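Local coordinates for hemolysin-related protein (Vibrio cholerae serotype O1, PDB 6MLT) that is a secreted, calcium-binding component of the biofilm matrix that probably binds carbohydrate and helps biofilms adhere to surfaces, at residues A[262-267]-A[454-459]; A[120-125]-A[135-140]; A[12-17]-A[558-563]; A[494-499]-A[543-548]. All coordinates share one frame; numbering follows the deposited sequence.

Interaction 1: A[262-267]-A[454-459]; sequences VKWRVN and DMYDAQ
W264 of the 262-267 segment reaches across to the turn at 457-459 and lies against Y456, bridging two strands whose axes stay 11.0 Å apart and run nearly antiparallel. The bond from CA to CB is directed at the opposite segment; from there the indole passes CG and CD1 beneath the carbonyl of Q459, with CD1 3.5 Å from Q459 O. The carbonyl carbon of Q459 sits over one face of the ring, displaced toward its rim. NE1 then donates to A458 O at 2.9 Å, a bond bent to 149° at the hydrogen. Farther round the six-membered ring, CZ2 comes near D457 O, and CH2 ends 4.1 Å from Y456 CB. The tryptophan and tyrosine planes are inclined by only 27°, but the two rings are offset so far that there is little face-to-face stacking. A second donor shares the same carbonyl: K263 stretches out fully extended, with CG anti to its backbone N (chi1 -175°), and NZ meets A458 O at 3.2 Å from the face opposite to W264 NE1. The receiving turn is itself held by D457 OD1, which accepts from Q459 N in an Asx turn. Two residues further along the strand, V266 and Y456 approach tip to tip, with V266 CG1 3.6 Å from Y456 OH. W264 also packs on I445 of strand 443-448. A classic beta bulge sets K263 and W264 together opposite V255. Strand 262-266 is the outermost of one four-stranded antiparallel sheet and 452-457 an inner strand of another, a side-by-side seating characteristic of adjacent beta-propeller blades.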
loop_
_atom_site.group_PDB
_atom_site.type_symbol
_atom_site.label_atom_id
_atom_site.label_comp_id
_atom_site.label_asym_id
_atom_site.label_seq_id
_atom_site.Cartn_x
_atom_site.Cartn_y
_atom_site.Cartn_z
ATOM N N VAL A 262 -15.496 -0.314 13.695
ATOM C CA VAL A 262 -14.246 -0.851 14.226
ATOM C C VAL A 262 -14.151 -2.328 13.869
ATOM O O VAL A 262 -15.038 -3.114 14.208
ATOM C CB VAL A 262 -14.158 -0.659 15.747
ATOM C CG1 VAL A 262 -12.914 -1.358 16.311
ATOM C CG2 VAL A 262 -14.138 0.820 16.095
ATOM N N LYS A 263 -13.064 -2.712 13.204
ATOM C CA LYS A 263 -12.744 -4.127 13.060
ATOM C C LYS A 263 -12.137 -4.662 14.349
ATOM O O LYS A 263 -12.623 -5.642 14.918
ATOM C CB LYS A 263 -11.785 -4.339 11.886
ATOM C CG LYS A 263 -11.502 -5.809 11.606
ATOM C CD LYS A 263 -10.450 -5.998 10.529
ATOM C CE LYS A 263 -10.040 -7.463 10.435
ATOM N NZ LYS A 263 -9.192 -7.737 9.251
ATOM N N TRP A 264 -11.061 -4.034 14.815
ATOM C CA TRP A 264 -10.527 -4.299 16.143
ATOM C C TRP A 264 -9.720 -3.085 16.583
ATOM O O TRP A 264 -9.308 -2.257 15.765
ATOM C CB TRP A 264 -9.667 -5.570 16.182
ATOM C CG TRP A 264 -8.530 -5.613 15.199
ATOM C CD1 TRP A 264 -8.544 -6.191 13.964
ATOM C CD2 TRP A 264 -7.202 -5.082 15.377
ATOM N NE1 TRP A 264 -7.315 -6.042 13.356
ATOM C CE2 TRP A 264 -6.476 -5.365 14.204
ATOM C CE3 TRP A 264 -6.564 -4.394 16.414
ATOM C CZ2 TRP A 264 -5.141 -4.985 14.039
ATOM C CZ3 TRP A 264 -5.240 -4.015 16.247
ATOM C CH2 TRP A 264 -4.544 -4.313 15.071
ATOM N N ARG A 265 -9.523 -2.979 17.895
ATOM C CA ARG A 265 -8.714 -1.909 18.458
ATOM C C ARG A 265 -8.004 -2.432 19.697
ATOM O O ARG A 265 -8.460 -3.381 20.341
ATOM C CB ARG A 265 -9.558 -0.677 18.806
ATOM C CG ARG A 265 -10.518 -0.878 19.961
ATOM C CD ARG A 265 -11.342 0.373 20.245
ATOM N NE ARG A 265 -10.563 1.448 20.864
ATOM C CZ ARG A 265 -10.207 1.479 22.146
ATOM N NH1 ARG A 265 -10.534 0.486 22.963
ATOM N NH2 ARG A 265 -9.516 2.505 22.619
ATOM N N VAL A 266 -6.876 -1.809 20.013
ATOM C CA VAL A 266 -6.056 -2.193 21.152
ATOM C C VAL A 266 -5.644 -0.935 21.901
ATOM O O VAL A 266 -5.123 0.009 21.301
ATOM C CB VAL A 266 -4.810 -2.988 20.714
ATOM C CG1 VAL A 266 -3.861 -3.204 21.893
ATOM C CG2 VAL A 266 -5.225 -4.343 20.120
ATOM N N ASN A 267 -5.883 -0.921 23.208
ATOM C CA ASN A 267 -5.225 0.003 24.119
ATOM C C ASN A 267 -4.258 -0.831 24.941
ATOM O O ASN A 267 -4.668 -1.814 25.567
ATOM C CB ASN A 267 -6.222 0.727 25.021
ATOM C CG ASN A 267 -5.540 1.450 26.160
ATOM O OD1 ASN A 267 -5.566 0.993 27.301
ATOM N ND2 ASN A 267 -4.876 2.556 25.847
ATOM N N ASP A 454 5.811 -3.075 18.196
ATOM C CA ASP A 454 4.886 -4.199 18.237
ATOM C C ASP A 454 4.359 -4.509 16.843
ATOM O O ASP A 454 3.987 -3.603 16.093
ATOM C CB ASP A 454 3.705 -3.908 19.174
ATOM C CG ASP A 454 4.126 -3.827 20.632
ATOM O OD1 ASP A 454 5.282 -4.191 20.923
ATOM O OD2 ASP A 454 3.312 -3.394 21.481
ATOM N N MET A 455 4.308 -5.800 16.522
ATOM C CA MET A 455 3.782 -6.304 15.260
ATOM C C MET A 455 2.470 -7.027 15.525
ATOM O O MET A 455 2.402 -7.894 16.404
ATOM C CB MET A 455 4.778 -7.261 14.604
ATOM C CG MET A 455 4.263 -7.977 13.355
ATOM S SD MET A 455 4.185 -6.893 11.922
ATOM C CE MET A 455 5.933 -6.648 11.607
ATOM N N TYR A 456 1.441 -6.675 14.759
ATOM C CA TYR A 456 0.125 -7.293 14.842
ATOM C C TYR A 456 -0.229 -7.970 13.522
ATOM O O TYR A 456 0.149 -7.496 12.448
ATOM C CB TYR A 456 -0.944 -6.244 15.178
ATOM C CG TYR A 456 -0.919 -5.820 16.627
ATOM C CD1 TYR A 456 -0.022 -4.862 17.077
ATOM C CD2 TYR A 456 -1.773 -6.400 17.554
ATOM C CE1 TYR A 456 0.010 -4.484 18.402
ATOM C CE2 TYR A 456 -1.746 -6.025 18.886
ATOM C CZ TYR A 456 -0.851 -5.074 19.302
ATOM O OH TYR A 456 -0.810 -4.690 20.624
ATOM N N ASP A 457 -0.978 -9.073 13.600
ATOM C CA ASP A 457 -1.517 -9.660 12.381
ATOM C C ASP A 457 -2.826 -8.958 12.001
ATOM O O ASP A 457 -3.303 -8.045 12.687
ATOM C CB ASP A 457 -1.676 -11.179 12.529
ATOM C CG ASP A 457 -2.787 -11.587 13.486
ATOM O OD1 ASP A 457 -3.637 -10.757 13.868
ATOM O OD2 ASP A 457 -2.799 -12.779 13.857
ATOM N N ALA A 458 -3.413 -9.375 10.877
ATOM C CA ALA A 458 -4.588 -8.683 10.353
ATOM C C ALA A 458 -5.788 -8.760 11.292
ATOM O O ALA A 458 -6.687 -7.913 11.200
ATOM C CB ALA A 458 -4.965 -9.257 8.986
ATOM N N GLN A 459 -5.819 -9.740 12.191
ATOM C CA GLN A 459 -6.936 -9.942 13.105
ATOM C C GLN A 459 -6.742 -9.252 14.446
ATOM O O GLN A 459 -7.631 -9.329 15.297
ATOM C CB GLN A 459 -7.162 -11.440 13.345
ATOM C CG GLN A 459 -7.782 -12.179 12.170
ATOM C CD GLN A 459 -6.845 -12.294 10.986
ATOM O OE1 GLN A 459 -5.688 -12.698 11.128
ATOM N NE2 GLN A 459 -7.340 -11.937 9.808
#

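Interaction 2: A[120-125]-A[135-140]; sequences TPYINI and QLLKSA
Y122 faces L137 as an antiparallel non-hydrogen-bonded pair, and the two strands of this hairpin run at 166° to each other. Next along, I123 and L136 form a hydrogen-bonded pair, I123 N reaching L136 O at 2.8 Å and L136 N returning to I123 O; beyond the strand end, K138 N donates to P121 O. On the Y122 face, L137 CD1 lies off-centre over the phenol ring, 4.2 Å from its centroid, in a CH-pi contact. Q135 CB approaches the same ring obliquely, 3.8 Å from Y122 CD1. Q135 and N124 lie side by side with nearly coplanar amides, and Q135 NE2 gives N124 OD1 an almost straight bond of 2.9 Å. On the other face, I125 CD1 meets L136 CD1 at 4.1 Å, while Y169 and I162 of the next sheet cover this apolar side. K138 runs past I123 CG1, and its bend at chi3 (-66°) sets CE 3.1 Å from T120 O, which NZ reaches at 2.8 Å. NZ also bonds T116 OG1 and S145 OG. The buried ammonium thus has three neutral oxygen partners, which probably help stabilise its charge, whereas the face carrying Y122, N124, Q135 and L137, open in part to solvent, relies on an amide pair and a CH-pi contact.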
loop_
_atom_site.group_PDB
_atom_site.type_symbol
_atom_site.label_atom_id
_atom_site.label_comp_id
_atom_site.label_asym_id
_atom_site.label_seq_id
_atom_site.Cartn_x
_atom_site.Cartn_y
_atom_site.Cartn_z
ATOM N N THR A 120 4.537 31.542 8.282
ATOM C CA THR A 120 4.083 32.069 7.006
ATOM C C THR A 120 2.584 31.835 6.842
ATOM O O THR A 120 2.054 30.830 7.330
ATOM C CB THR A 120 4.818 31.420 5.821
ATOM O OG1 THR A 120 4.283 31.907 4.586
ATOM C CG2 THR A 120 4.656 29.919 5.835
ATOM N N PRO A 121 1.873 32.733 6.162
ATOM C CA PRO A 121 0.459 32.483 5.852
ATOM C C PRO A 121 0.228 31.644 4.605
ATOM O O PRO A 121 -0.929 31.447 4.222
ATOM C CB PRO A 121 -0.104 33.901 5.668
ATOM C CG PRO A 121 1.041 34.723 5.240
ATOM C CD PRO A 121 2.283 34.109 5.825
ATOM N N TYR A 122 1.288 31.127 3.984
ATOM C CA TYR A 122 1.200 30.447 2.699
ATOM C C TYR A 122 1.711 29.017 2.777
ATOM O O TYR A 122 2.655 28.711 3.511
ATOM C CB TYR A 122 2.001 31.196 1.614
ATOM C CG TYR A 122 1.338 32.493 1.260
ATOM C CD1 TYR A 122 0.213 32.510 0.452
ATOM C CD2 TYR A 122 1.796 33.698 1.780
ATOM C CE1 TYR A 122 -0.427 33.684 0.156
ATOM C CE2 TYR A 122 1.158 34.881 1.489
ATOM C CZ TYR A 122 0.044 34.868 0.674
ATOM O OH TYR A 122 -0.612 36.037 0.378
ATOM N N ILE A 123 1.073 28.148 1.998
ATOM C CA ILE A 123 1.746 26.946 1.526
ATOM C C ILE A 123 2.726 27.369 0.437
ATOM O O ILE A 123 2.339 27.984 -0.564
ATOM C CB ILE A 123 0.737 25.908 1.020
ATOM C CG1 ILE A 123 -0.061 25.341 2.204
ATOM C CG2 ILE A 123 1.440 24.774 0.277
ATOM C CD1 ILE A 123 -1.302 24.603 1.803
ATOM N N ASN A 124 4.004 27.074 0.644
ATOM C CA ASN A 124 5.054 27.442 -0.293
ATOM C C ASN A 124 5.349 26.276 -1.220
ATOM O O ASN A 124 5.586 25.157 -0.761
ATOM C CB ASN A 124 6.322 27.854 0.452
ATOM C CG ASN A 124 6.127 29.123 1.232
ATOM O OD1 ASN A 124 5.602 30.108 0.708
ATOM N ND2 ASN A 124 6.508 29.101 2.504
ATOM N N ILE A 125 5.353 26.543 -2.521
ATOM C CA ILE A 125 5.665 25.527 -3.509
ATOM C C ILE A 125 6.928 25.969 -4.236
ATOM O O ILE A 125 6.916 26.969 -4.966
ATOM C CB ILE A 125 4.496 25.296 -4.474
ATOM C CG1 ILE A 125 3.242 24.941 -3.658
ATOM C CG2 ILE A 125 4.845 24.195 -5.475
ATOM C CD1 ILE A 125 1.988 24.713 -4.473
ATOM N N GLN A 135 2.453 30.085 -4.361
ATOM C CA GLN A 135 2.021 30.202 -2.980
ATOM C C GLN A 135 0.504 30.107 -2.935
ATOM O O GLN A 135 -0.188 30.641 -3.808
ATOM C CB GLN A 135 2.500 31.517 -2.352
ATOM C CG GLN A 135 4.013 31.585 -2.193
ATOM C CD GLN A 135 4.480 32.872 -1.551
ATOM O OE1 GLN A 135 4.312 33.949 -2.114
ATOM N NE2 GLN A 135 5.073 32.768 -0.368
ATOM N N LEU A 136 -0.002 29.406 -1.925
ATOM C CA LEU A 136 -1.437 29.250 -1.699
ATOM C C LEU A 136 -1.745 29.716 -0.284
ATOM O O LEU A 136 -1.158 29.210 0.679
ATOM C CB LEU A 136 -1.881 27.798 -1.879
ATOM C CG LEU A 136 -1.349 27.039 -3.095
ATOM C CD1 LEU A 136 -1.777 25.580 -3.023
ATOM C CD2 LEU A 136 -1.817 27.678 -4.396
ATOM N N LEU A 137 -2.651 30.681 -0.162
ATOM C CA LEU A 137 -2.999 31.220 1.146
ATOM C C LEU A 137 -3.688 30.154 1.989
ATOM O O LEU A 137 -4.651 29.523 1.543
ATOM C CB LEU A 137 -3.911 32.427 0.981
ATOM C CG LEU A 137 -4.281 33.201 2.251
ATOM C CD1 LEU A 137 -3.064 33.905 2.822
ATOM C CD2 LEU A 137 -5.400 34.202 1.962
ATOM N N LYS A 138 -3.211 29.971 3.217
ATOM C CA LYS A 138 -3.700 28.896 4.062
ATOM C C LYS A 138 -5.020 29.270 4.731
ATOM O O LYS A 138 -5.361 30.445 4.904
ATOM C CB LYS A 138 -2.667 28.544 5.132
ATOM C CG LYS A 138 -1.417 27.875 4.576
ATOM C CD LYS A 138 -0.460 27.425 5.665
ATOM C CE LYS A 138 0.122 28.607 6.412
ATOM N NZ LYS A 138 1.160 28.171 7.400
ATOM N N SER A 139 -5.753 28.234 5.141
ATOM C CA SER A 139 -6.995 28.431 5.876
ATOM C C SER A 139 -6.726 28.957 7.280
ATOM O O SER A 139 -7.349 29.930 7.721
ATOM C CB SER A 139 -7.769 27.113 5.937
ATOM O OG SER A 139 -8.979 27.274 6.649
ATOM N N ALA A 140 -5.819 28.316 8.003
ATOM C CA ALA A 140 -5.528 28.666 9.383
ATOM C C ALA A 140 -4.169 29.354 9.468
ATOM O O ALA A 140 -3.435 29.472 8.482
ATOM C CB ALA A 140 -5.567 27.419 10.263
#

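Interaction 3: A[12-17]-A[558-563]; sequences QTKLKW and ESANPS
K14 and E558 lie against each other on one face of a short antiparallel pairing, and both begin with the same unusual torsion. In each residue CG takes the crowded position between backbone N and carbonyl carbon (chi1 69° in K14, 58° in E558), and the chain is extended from there. The two chains cross obliquely: K14 CG touches E558 CG at 3.8 Å, and K14 CE comes to 3.7 Å from E558 CD. Their charged ends do not meet, however, for K14 NZ remains 4.8 Å from E558 OE1. The lysine instead donates to a water that passes a hydrogen bond on to A560 O. E558 OE2 turns to the other flank, where K16 crosses the glutamate at about a right angle and lays CB 3.7 Å from this oxygen. K16 CG is anti to its backbone N (chi1 -179°), and the extended chain carries NZ away to E530 and S536. A further water joins E558 OE2 to L15 O. Beneath the side chains, K14 N and E558 O, E558 N and K14 O, and A560 N and Q12 O are hydrogen-bonded, the last straight at 2.9 Å. A560 CB fills in beside Q12 CB at 3.9 Å. Main-chain bonds thus carry the join between the first and last strands of the chain, while the lysine and glutamate contribute aliphatic contact, water-bridged polar links and probably a mild long-range attraction across a solvent-facing surface.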
loop_
_atom_site.group_PDB
_atom_site.type_symbol
_atom_site.label_atom_id
_atom_site.label_comp_id
_atom_site.label_asym_id
_atom_site.label_seq_id
_atom_site.Cartn_x
_atom_site.Cartn_y
_atom_site.Cartn_z
ATOM N N GLN A 12 24.740 -6.552 6.832
ATOM C CA GLN A 12 25.973 -5.786 6.963
ATOM C C GLN A 12 25.874 -4.507 6.143
ATOM O O GLN A 12 25.504 -4.547 4.965
ATOM C CB GLN A 12 27.168 -6.611 6.484
ATOM C CG GLN A 12 27.293 -7.985 7.113
ATOM C CD GLN A 12 28.238 -7.994 8.292
ATOM O OE1 GLN A 12 27.880 -7.578 9.394
ATOM N NE2 GLN A 12 29.459 -8.467 8.065
ATOM N N THR A 13 26.242 -3.383 6.753
ATOM C CA THR A 13 26.115 -2.078 6.124
ATOM C C THR A 13 27.437 -1.329 6.191
ATOM O O THR A 13 28.313 -1.632 7.011
ATOM C CB THR A 13 25.026 -1.231 6.800
ATOM O OG1 THR A 13 25.384 -0.994 8.170
ATOM C CG2 THR A 13 23.687 -1.940 6.746
ATOM N N LYS A 14 27.559 -0.334 5.314
ATOM C CA LYS A 14 28.680 0.593 5.331
ATOM C C LYS A 14 28.163 1.952 4.894
ATOM O O LYS A 14 27.184 2.046 4.146
ATOM C CB LYS A 14 29.826 0.134 4.418
ATOM C CG LYS A 14 29.518 0.191 2.924
ATOM C CD LYS A 14 30.676 -0.348 2.095
ATOM C CE LYS A 14 30.385 -0.256 0.608
ATOM N NZ LYS A 14 31.454 -0.907 -0.209
ATOM N N LEU A 15 28.830 3.004 5.361
ATOM C CA LEU A 15 28.387 4.356 5.062
ATOM C C LEU A 15 28.629 4.672 3.593
ATOM O O LEU A 15 29.727 4.459 3.069
ATOM C CB LEU A 15 29.117 5.368 5.944
ATOM C CG LEU A 15 28.578 6.801 5.875
ATOM C CD1 LEU A 15 27.275 6.915 6.644
ATOM C CD2 LEU A 15 29.610 7.797 6.409
ATOM N N LYS A 16 27.592 5.178 2.928
ATOM C CA LYS A 16 27.714 5.675 1.565
ATOM C C LYS A 16 28.136 7.139 1.552
ATOM O O LYS A 16 29.122 7.497 0.900
ATOM C CB LYS A 16 26.389 5.492 0.826
ATOM C CG LYS A 16 26.402 5.951 -0.622
ATOM C CD LYS A 16 25.072 5.618 -1.285
ATOM C CE LYS A 16 25.040 6.012 -2.746
ATOM N NZ LYS A 16 23.865 5.404 -3.427
ATOM N N TRP A 17 27.390 7.996 2.249
ATOM C CA TRP A 17 27.831 9.358 2.520
ATOM C C TRP A 17 27.057 9.886 3.718
ATOM O O TRP A 17 26.071 9.292 4.157
ATOM C CB TRP A 17 27.658 10.289 1.306
ATOM C CG TRP A 17 26.263 10.405 0.684
ATOM C CD1 TRP A 17 25.856 9.849 -0.492
ATOM C CD2 TRP A 17 25.137 11.160 1.176
ATOM N NE1 TRP A 17 24.554 10.192 -0.759
ATOM C CE2 TRP A 17 24.086 10.993 0.248
ATOM C CE3 TRP A 17 24.914 11.947 2.309
ATOM C CZ2 TRP A 17 22.833 11.594 0.414
ATOM C CZ3 TRP A 17 23.668 12.539 2.479
ATOM C CH2 TRP A 17 22.643 12.356 1.537
ATOM N N GLU A 558 24.745 1.718 2.596
ATOM C CA GLU A 558 24.545 0.748 1.533
ATOM C C GLU A 558 24.992 -0.616 2.034
ATOM O O GLU A 558 25.669 -0.736 3.059
ATOM C CB GLU A 558 25.312 1.149 0.270
ATOM C CG GLU A 558 26.807 1.308 0.482
ATOM C CD GLU A 558 27.531 1.682 -0.793
ATOM O OE1 GLU A 558 27.353 0.972 -1.803
ATOM O OE2 GLU A 558 28.268 2.688 -0.788
ATOM N N SER A 559 24.605 -1.652 1.297
ATOM C CA SER A 559 25.027 -3.004 1.635
ATOM C C SER A 559 26.545 -3.104 1.602
ATOM O O SER A 559 27.189 -2.668 0.647
ATOM C CB SER A 559 24.417 -4.010 0.661
ATOM O OG SER A 559 24.886 -5.313 0.958
ATOM N N ALA A 560 27.121 -3.684 2.655
ATOM C CA ALA A 560 28.568 -3.837 2.714
ATOM C C ALA A 560 29.071 -5.002 1.876
ATOM O O ALA A 560 30.262 -5.043 1.549
ATOM C CB ALA A 560 29.026 -4.022 4.163
ATOM N N ASN A 561 28.198 -5.944 1.524
ATOM C CA ASN A 561 28.591 -7.117 0.758
ATOM C C ASN A 561 28.218 -6.908 -0.702
ATOM O O ASN A 561 27.017 -6.818 -1.010
ATOM C CB ASN A 561 27.900 -8.359 1.304
ATOM C CG ASN A 561 28.397 -9.640 0.655
ATOM O OD1 ASN A 561 28.874 -9.636 -0.482
ATOM N ND2 ASN A 561 28.287 -10.744 1.380
ATOM N N PRO A 562 29.177 -6.815 -1.629
ATOM C CA PRO A 562 28.813 -6.529 -3.026
ATOM C C PRO A 562 28.004 -7.634 -3.687
ATOM O O PRO A 562 27.380 -7.377 -4.725
ATOM C CB PRO A 562 30.173 -6.344 -3.710
ATOM C CG PRO A 562 31.118 -7.134 -2.880
ATOM C CD PRO A 562 30.629 -7.002 -1.469
ATOM N N SER A 563 27.986 -8.841 -3.129
ATOM C CA SER A 563 27.134 -9.914 -3.627
ATOM C C SER A 563 25.771 -9.951 -2.943
ATOM O O SER A 563 24.999 -10.885 -3.178
ATOM C CB SER A 563 27.839 -11.262 -3.465
ATOM O OG SER A 563 28.785 -11.444 -4.499
HETATM O O HOH W 1 24.856 -6.636 3.099
HETATM O O HOH W 2 32.291 -3.200 0.687
HETATM O O HOH W 3 30.602 3.369 0.553
#

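Interaction 4: A[494-499]-A[543-548]; sequences QDRLRM and DYDRES
R496 drives its guanidinium into the turn at 545-548, where NH2 donates to S548 OG at 2.8 Å, with the oxygen tilted slightly from the guanidinium plane. Bends at chi2 (-56°) and chi3 (-58°) place CD and NE, and NE lies 3.7 Å from CB of the buried S548, an atom that also packs 3.2 Å from R496 O. NE is taken by S517 O, which helps fix the rotation of the group. The same NH2 forms a salt bridge with D545 OD1, longer at 3.3 Å, and there the carboxylate stands almost perpendicular to the guanidinium. D545 OD1 also accepts E547 N at 2.7 Å through its anti lone pair, an Asx turn inside the type I turn from D545 to S548. Toward solvent the contact slackens: E547 OE1 faces NH1 at 3.6 Å, a long salt bridge from an exposed side chain, and exposed L497 merely leans CD2 on E547 O and S548 CA at 3.8 Å each. One arginine thereby spans two acids and a serine in a salt-bridge network that joins the turn between strands 490-494 and 498-502 to the loop between 536-541 and 553-559, consistent with loops of successive blades meeting in a beta-propeller.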
loop_
_atom_site.group_PDB
_atom_site.type_symbol
_atom_site.label_atom_id
_atom_site.label_comp_id
_atom_site.label_asym_id
_atom_site.label_seq_id
_atom_site.Cartn_x
_atom_site.Cartn_y
_atom_site.Cartn_z
ATOM N N GLN A 494 13.731 3.070 14.866
ATOM C CA GLN A 494 14.630 4.077 15.407
ATOM C C GLN A 494 14.272 4.293 16.870
ATOM O O GLN A 494 13.087 4.304 17.222
ATOM C CB GLN A 494 14.492 5.393 14.628
ATOM C CG GLN A 494 15.230 6.578 15.231
ATOM C CD GLN A 494 16.729 6.477 15.027
ATOM O OE1 GLN A 494 17.195 6.193 13.926
ATOM N NE2 GLN A 494 17.489 6.688 16.090
ATOM N N ASP A 495 15.285 4.445 17.728
ATOM C CA ASP A 495 15.014 4.916 19.084
ATOM C C ASP A 495 15.923 6.095 19.411
ATOM O O ASP A 495 16.263 6.870 18.514
ATOM C CB ASP A 495 15.116 3.772 20.109
ATOM C CG ASP A 495 16.529 3.229 20.320
ATOM O OD1 ASP A 495 17.513 3.716 19.726
ATOM O OD2 ASP A 495 16.637 2.282 21.133
ATOM N N ARG A 496 16.288 6.284 20.683
ATOM C CA ARG A 496 17.073 7.466 21.034
ATOM C C ARG A 496 18.491 7.393 20.479
ATOM O O ARG A 496 19.082 8.431 20.162
ATOM C CB ARG A 496 17.119 7.652 22.553
ATOM C CG ARG A 496 15.757 7.922 23.221
ATOM C CD ARG A 496 15.021 9.126 22.639
ATOM N NE ARG A 496 15.788 10.369 22.724
ATOM C CZ ARG A 496 15.922 11.101 23.824
ATOM N NH1 ARG A 496 15.356 10.719 24.959
ATOM N NH2 ARG A 496 16.639 12.218 23.790
ATOM N N LEU A 497 19.049 6.187 20.336
ATOM C CA LEU A 497 20.468 6.027 20.038
ATOM C C LEU A 497 20.781 5.117 18.861
ATOM O O LEU A 497 21.934 5.108 18.415
ATOM C CB LEU A 497 21.205 5.475 21.267
ATOM C CG LEU A 497 21.191 6.356 22.513
ATOM C CD1 LEU A 497 21.726 5.599 23.717
ATOM C CD2 LEU A 497 22.005 7.624 22.272
ATOM N N ARG A 498 19.818 4.354 18.350
ATOM C CA ARG A 498 20.097 3.320 17.367
ATOM C C ARG A 498 18.989 3.262 16.332
ATOM O O ARG A 498 17.810 3.394 16.665
ATOM C CB ARG A 498 20.214 1.923 18.011
ATOM C CG ARG A 498 20.864 1.886 19.376
ATOM C CD ARG A 498 20.513 0.600 20.102
ATOM N NE ARG A 498 19.152 0.628 20.641
ATOM C CZ ARG A 498 18.569 -0.400 21.249
ATOM N NH1 ARG A 498 19.223 -1.547 21.392
ATOM N NH2 ARG A 498 17.331 -0.287 21.715
ATOM N N MET A 499 19.382 3.056 15.083
ATOM C CA MET A 499 18.492 2.563 14.046
ATOM C C MET A 499 18.706 1.059 13.942
ATOM O O MET A 499 19.840 0.587 14.029
ATOM C CB MET A 499 18.775 3.256 12.708
ATOM C CG MET A 499 17.923 2.768 11.539
ATOM S SD MET A 499 18.580 1.266 10.758
ATOM C CE MET A 499 17.192 0.819 9.713
ATOM N N ASP A 543 21.596 15.610 17.705
ATOM C CA ASP A 543 22.339 15.345 18.930
ATOM C C ASP A 543 22.246 16.503 19.916
ATOM O O ASP A 543 23.129 16.665 20.767
ATOM C CB ASP A 543 23.811 15.034 18.622
ATOM C CG ASP A 543 24.498 16.133 17.831
ATOM O OD1 ASP A 543 23.912 17.224 17.671
ATOM O OD2 ASP A 543 25.641 15.896 17.370
ATOM N N TYR A 544 21.174 17.296 19.835
ATOM C CA TYR A 544 21.012 18.427 20.743
ATOM C C TYR A 544 20.716 17.966 22.167
ATOM O O TYR A 544 21.003 18.697 23.116
ATOM C CB TYR A 544 19.888 19.353 20.255
ATOM C CG TYR A 544 18.524 18.697 20.288
ATOM C CD1 TYR A 544 17.749 18.700 21.446
ATOM C CD2 TYR A 544 18.018 18.056 19.165
ATOM C CE1 TYR A 544 16.510 18.086 21.479
ATOM C CE2 TYR A 544 16.788 17.441 19.190
ATOM C CZ TYR A 544 16.036 17.456 20.350
ATOM O OH TYR A 544 14.806 16.831 20.378
ATOM N N ASP A 545 20.139 16.777 22.340
ATOM C CA ASP A 545 19.700 16.302 23.648
ATOM C C ASP A 545 20.751 15.385 24.265
ATOM O O ASP A 545 21.288 14.498 23.596
ATOM C CB ASP A 545 18.363 15.564 23.531
ATOM C CG ASP A 545 17.748 15.229 24.885
ATOM O OD1 ASP A 545 18.315 14.394 25.617
ATOM O OD2 ASP A 545 16.691 15.809 25.216
ATOM N N ARG A 546 21.019 15.592 25.557
ATOM C CA ARG A 546 22.074 14.842 26.235
ATOM C C ARG A 546 21.815 13.343 26.220
ATOM O O ARG A 546 22.764 12.553 26.249
ATOM C CB ARG A 546 22.220 15.331 27.678
ATOM N N GLU A 547 20.551 12.927 26.185
ATOM C CA GLU A 547 20.206 11.511 26.155
ATOM C C GLU A 547 20.197 10.924 24.748
ATOM O O GLU A 547 19.850 9.747 24.586
ATOM C CB GLU A 547 18.841 11.289 26.813
ATOM C CG GLU A 547 18.823 11.614 28.304
ATOM C CD GLU A 547 17.511 11.240 28.968
ATOM O OE1 GLU A 547 16.463 11.295 28.293
ATOM O OE2 GLU A 547 17.531 10.886 30.167
ATOM N N SER A 548 20.563 11.704 23.727
ATOM C CA SER A 548 20.600 11.187 22.359
ATOM C C SER A 548 21.662 11.985 21.596
ATOM O O SER A 548 21.389 12.737 20.661
ATOM C CB SER A 548 19.228 11.261 21.684
ATOM O OG SER A 548 18.636 12.540 21.823
#

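How the interactions relate
Interaction 3 closes the ring, pairing the N-terminal strand with the last strand as in the Velcro closure of beta-propellers, and the other three lie within the loop it spans. Interaction 2 stays inside one sheet, whereas interactions 1 and 4 join neighbouring sheets; none of the four shares a segment with another. Main-chain bonding dominates interactions 2 and 3, but interaction 3 is a surface contact whose charged side chains reach backbone carbonyls through water, while interaction 2 buries a lysine and apolar side chains. Interactions 1, 2 and 4 are partly buried: the first depends on an indole and a shared carbonyl, the last on an arginine held by a serine and two carboxylates. Interactions 3 and 4 are nearest, about 7 Å between closest atoms.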